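Local coordinates for chitin-binding domain 3 protein (PDB 5OPF) that probably cleaves chains of cellulose or chitin by oxidation, as a copper-dependent lytic polysaccharide monooxygenase, at residues A[34-39]-A[80-85]. Residues are numbered along the deposited sequence; the frame is centred on the assembly and turned at random.
Sequences CWQAWQ and YNALDT
This is a helix-to-turn contact in which the side-chain amide of Gln36 meets the 3-10 turn 81-84 and Thr85 just after it, beside a small alanine contact. It joins two parts of the helix-rich region between strand 2-6 and strand 97-104 of the LPMO beta-sandwich. Segment 34-39 belongs to helix 32-40, which a disulfide from Cys34 to Cys14 ties to helix 10-18. Segment 80-85 is in the loop that leads to strand 92-93. Both ends of the Gln36 amide are used. NE2 donates to the backbone O of Ala82 at 3.0 Å. The bond is nearly straight, 173°, and Ala82 O lies close to the amide plane; seen from the acceptor, NE2 sits above the carbonyl plane. Gln36 OE1 meets Thr85 OG1 at 2.8 Å. Thr85 OG1 is also 3.2 Å from Ala82 O, and its one proton could go to either acceptor. Gln36 NE2 also bonds to Met33 O; two carbonyl partners at this end are consistent with the nitrogen being placed here. CG lies between the backbone N and carbonyl carbon (chi1 60°), and a bend at chi2 turns the amide toward Ala82 and Thr85. With an alanine here, Ala82 O would probably lose this N-H donor and Thr85 OG1 its amide partner, and a gap would open between helix and turn. Beside these bonds the backbones come close, with the CA atoms of Ala37 and Ala82 5.1 Å apart. The methyl of Ala82 rests against the helix backbone, its CB 3.7 Å from Ala37 CA and 4.1 Å from Ala37 CB.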
loop_
_atom_site.group_PDB
_atom_site.type_symbol
_atom_site.label_atom_id
_atom_site.label_comp_id
_atom_site.label_asym_id
_atom_site.label_seq_id
_atom_site.Cartn_x
_atom_site.Cartn_y
_atom_site.Cartn_z
ATOM N N CYS A 34 -8.805 -7.981 -8.023
ATOM C CA CYS A 34 -8.797 -8.853 -6.847
ATOM C C CYS A 34 -8.928 -10.326 -7.240
ATOM O O CYS A 34 -8.325 -11.195 -6.597
ATOM C CB CYS A 34 -9.847 -8.468 -5.803
ATOM S SG CYS A 34 -9.507 -6.930 -4.919
ATOM N N TRP A 35 -9.693 -10.633 -8.290
ATOM C CA TRP A 35 -9.815 -12.023 -8.722
ATOM C C TRP A 35 -8.463 -12.603 -9.126
ATOM O O TRP A 35 -8.087 -13.691 -8.674
ATOM C CB TRP A 35 -10.828 -12.145 -9.860
ATOM C CG TRP A 35 -11.068 -13.563 -10.348
ATOM C CD1 TRP A 35 -10.728 -14.064 -11.569
ATOM C CD2 TRP A 35 -11.730 -14.637 -9.647
ATOM N NE1 TRP A 35 -11.128 -15.379 -11.673
ATOM C CE2 TRP A 35 -11.734 -15.756 -10.505
ATOM C CE3 TRP A 35 -12.294 -14.767 -8.369
ATOM C CZ2 TRP A 35 -12.296 -16.985 -10.133
ATOM C CZ3 TRP A 35 -12.858 -15.990 -8.003
ATOM C CH2 TRP A 35 -12.846 -17.080 -8.882
ATOM N N GLN A 36 -7.707 -11.897 -9.979
ATOM C CA GLN A 36 -6.419 -12.452 -10.388
ATOM C C GLN A 36 -5.468 -12.568 -9.202
ATOM O O GLN A 36 -4.643 -13.489 -9.148
ATOM C CB GLN A 36 -5.803 -11.672 -11.558
ATOM C CG GLN A 36 -5.518 -10.188 -11.332
ATOM C CD GLN A 36 -4.142 -9.878 -10.757
ATOM O OE1 GLN A 36 -3.122 -10.398 -11.228
ATOM N NE2 GLN A 36 -4.103 -9.002 -9.766
ATOM N N ALA A 37 -5.590 -11.674 -8.225
ATOM C CA ALA A 37 -4.752 -11.766 -7.036
ATOM C C ALA A 37 -5.132 -12.977 -6.188
ATOM O O ALA A 37 -4.269 -13.769 -5.804
ATOM C CB ALA A 37 -4.838 -10.473 -6.216
ATOM N N TRP A 38 -6.423 -13.142 -5.881
ATOM C CA TRP A 38 -6.846 -14.282 -5.071
ATOM C C TRP A 38 -6.518 -15.597 -5.758
ATOM O O TRP A 38 -6.150 -16.580 -5.098
ATOM C CB TRP A 38 -8.345 -14.195 -4.798
ATOM C CG TRP A 38 -8.751 -13.284 -3.648
ATOM C CD1 TRP A 38 -9.354 -12.055 -3.730
ATOM C CD2 TRP A 38 -8.618 -13.559 -2.249
ATOM N NE1 TRP A 38 -9.581 -11.557 -2.470
ATOM C CE2 TRP A 38 -9.153 -12.469 -1.545
ATOM C CE3 TRP A 38 -8.104 -14.631 -1.524
ATOM C CZ2 TRP A 38 -9.187 -12.426 -0.150
ATOM C CZ3 TRP A 38 -8.131 -14.577 -0.150
ATOM C CH2 TRP A 38 -8.670 -13.493 0.522
ATOM N N GLN A 39 -6.654 -15.645 -7.083
ATOM C CA GLN A 39 -6.363 -16.882 -7.804
ATOM C C GLN A 39 -4.870 -17.200 -7.795
ATOM O O GLN A 39 -4.484 -18.374 -7.721
ATOM C CB GLN A 39 -6.898 -16.794 -9.233
ATOM C CG GLN A 39 -8.421 -16.703 -9.322
ATOM C CD GLN A 39 -9.119 -18.026 -9.059
ATOM O OE1 GLN A 39 -9.629 -18.272 -7.963
ATOM N NE2 GLN A 39 -9.154 -18.879 -10.070
ATOM N N TYR A 80 3.361 -11.561 -3.110
ATOM C CA TYR A 80 2.549 -10.397 -3.449
ATOM C C TYR A 80 2.676 -9.970 -4.917
ATOM O O TYR A 80 2.228 -8.869 -5.272
ATOM C CB TYR A 80 2.900 -9.222 -2.513
ATOM C CG TYR A 80 2.754 -9.555 -1.039
ATOM C CD1 TYR A 80 1.535 -9.421 -0.385
ATOM C CD2 TYR A 80 3.838 -9.998 -0.302
ATOM C CE1 TYR A 80 1.396 -9.735 0.959
ATOM C CE2 TYR A 80 3.720 -10.308 1.043
ATOM C CZ TYR A 80 2.490 -10.181 1.670
ATOM O OH TYR A 80 2.380 -10.495 3.010
ATOM N N ASN A 81 3.224 -10.830 -5.783
ATOM C CA ASN A 81 3.496 -10.443 -7.167
ATOM C C ASN A 81 2.249 -9.978 -7.907
ATOM O O ASN A 81 2.338 -9.110 -8.784
ATOM C CB ASN A 81 4.124 -11.609 -7.926
ATOM C CG ASN A 81 5.569 -11.857 -7.543
ATOM O OD1 ASN A 81 6.117 -11.200 -6.668
ATOM N ND2 ASN A 81 6.189 -12.823 -8.207
ATOM N N ALA A 82 1.090 -10.577 -7.623
ATOM C CA ALA A 82 -0.127 -10.201 -8.339
ATOM C C ALA A 82 -0.573 -8.773 -8.046
ATOM O O ALA A 82 -1.405 -8.231 -8.790
ATOM C CB ALA A 82 -1.256 -11.177 -8.030
ATOM N N LEU A 83 -0.029 -8.136 -7.008
ATOM C CA LEU A 83 -0.339 -6.732 -6.770
ATOM C C LEU A 83 0.342 -5.814 -7.774
ATOM O O LEU A 83 0.010 -4.621 -7.810
ATOM C CB LEU A 83 0.024 -6.336 -5.333
ATOM C CG LEU A 83 -0.565 -7.213 -4.224
ATOM C CD1 LEU A 83 -0.211 -6.573 -2.894
ATOM C CD2 LEU A 83 -2.072 -7.403 -4.383
ATOM N N ASP A 84 1.287 -6.323 -8.573
ATOM C CA ASP A 84 1.945 -5.518 -9.596
ATOM C C ASP A 84 1.162 -5.474 -10.908
ATOM O O ASP A 84 1.552 -4.745 -11.831
ATOM C CB ASP A 84 3.358 -6.059 -9.885
ATOM C CG ASP A 84 4.336 -5.839 -8.738
ATOM O OD1 ASP A 84 4.242 -4.790 -8.054
ATOM O OD2 ASP A 84 5.230 -6.714 -8.574
ATOM N N THR A 85 0.089 -6.250 -11.045
ATOM C CA THR A 85 -0.650 -6.280 -12.303
ATOM C C THR A 85 -1.253 -4.912 -12.596
ATOM O O THR A 85 -1.708 -4.212 -11.695
ATOM C CB THR A 85 -1.732 -7.346 -12.202
ATOM O OG1 THR A 85 -1.083 -8.589 -11.916
ATOM C CG2 THR A 85 -2.543 -7.462 -13.494
#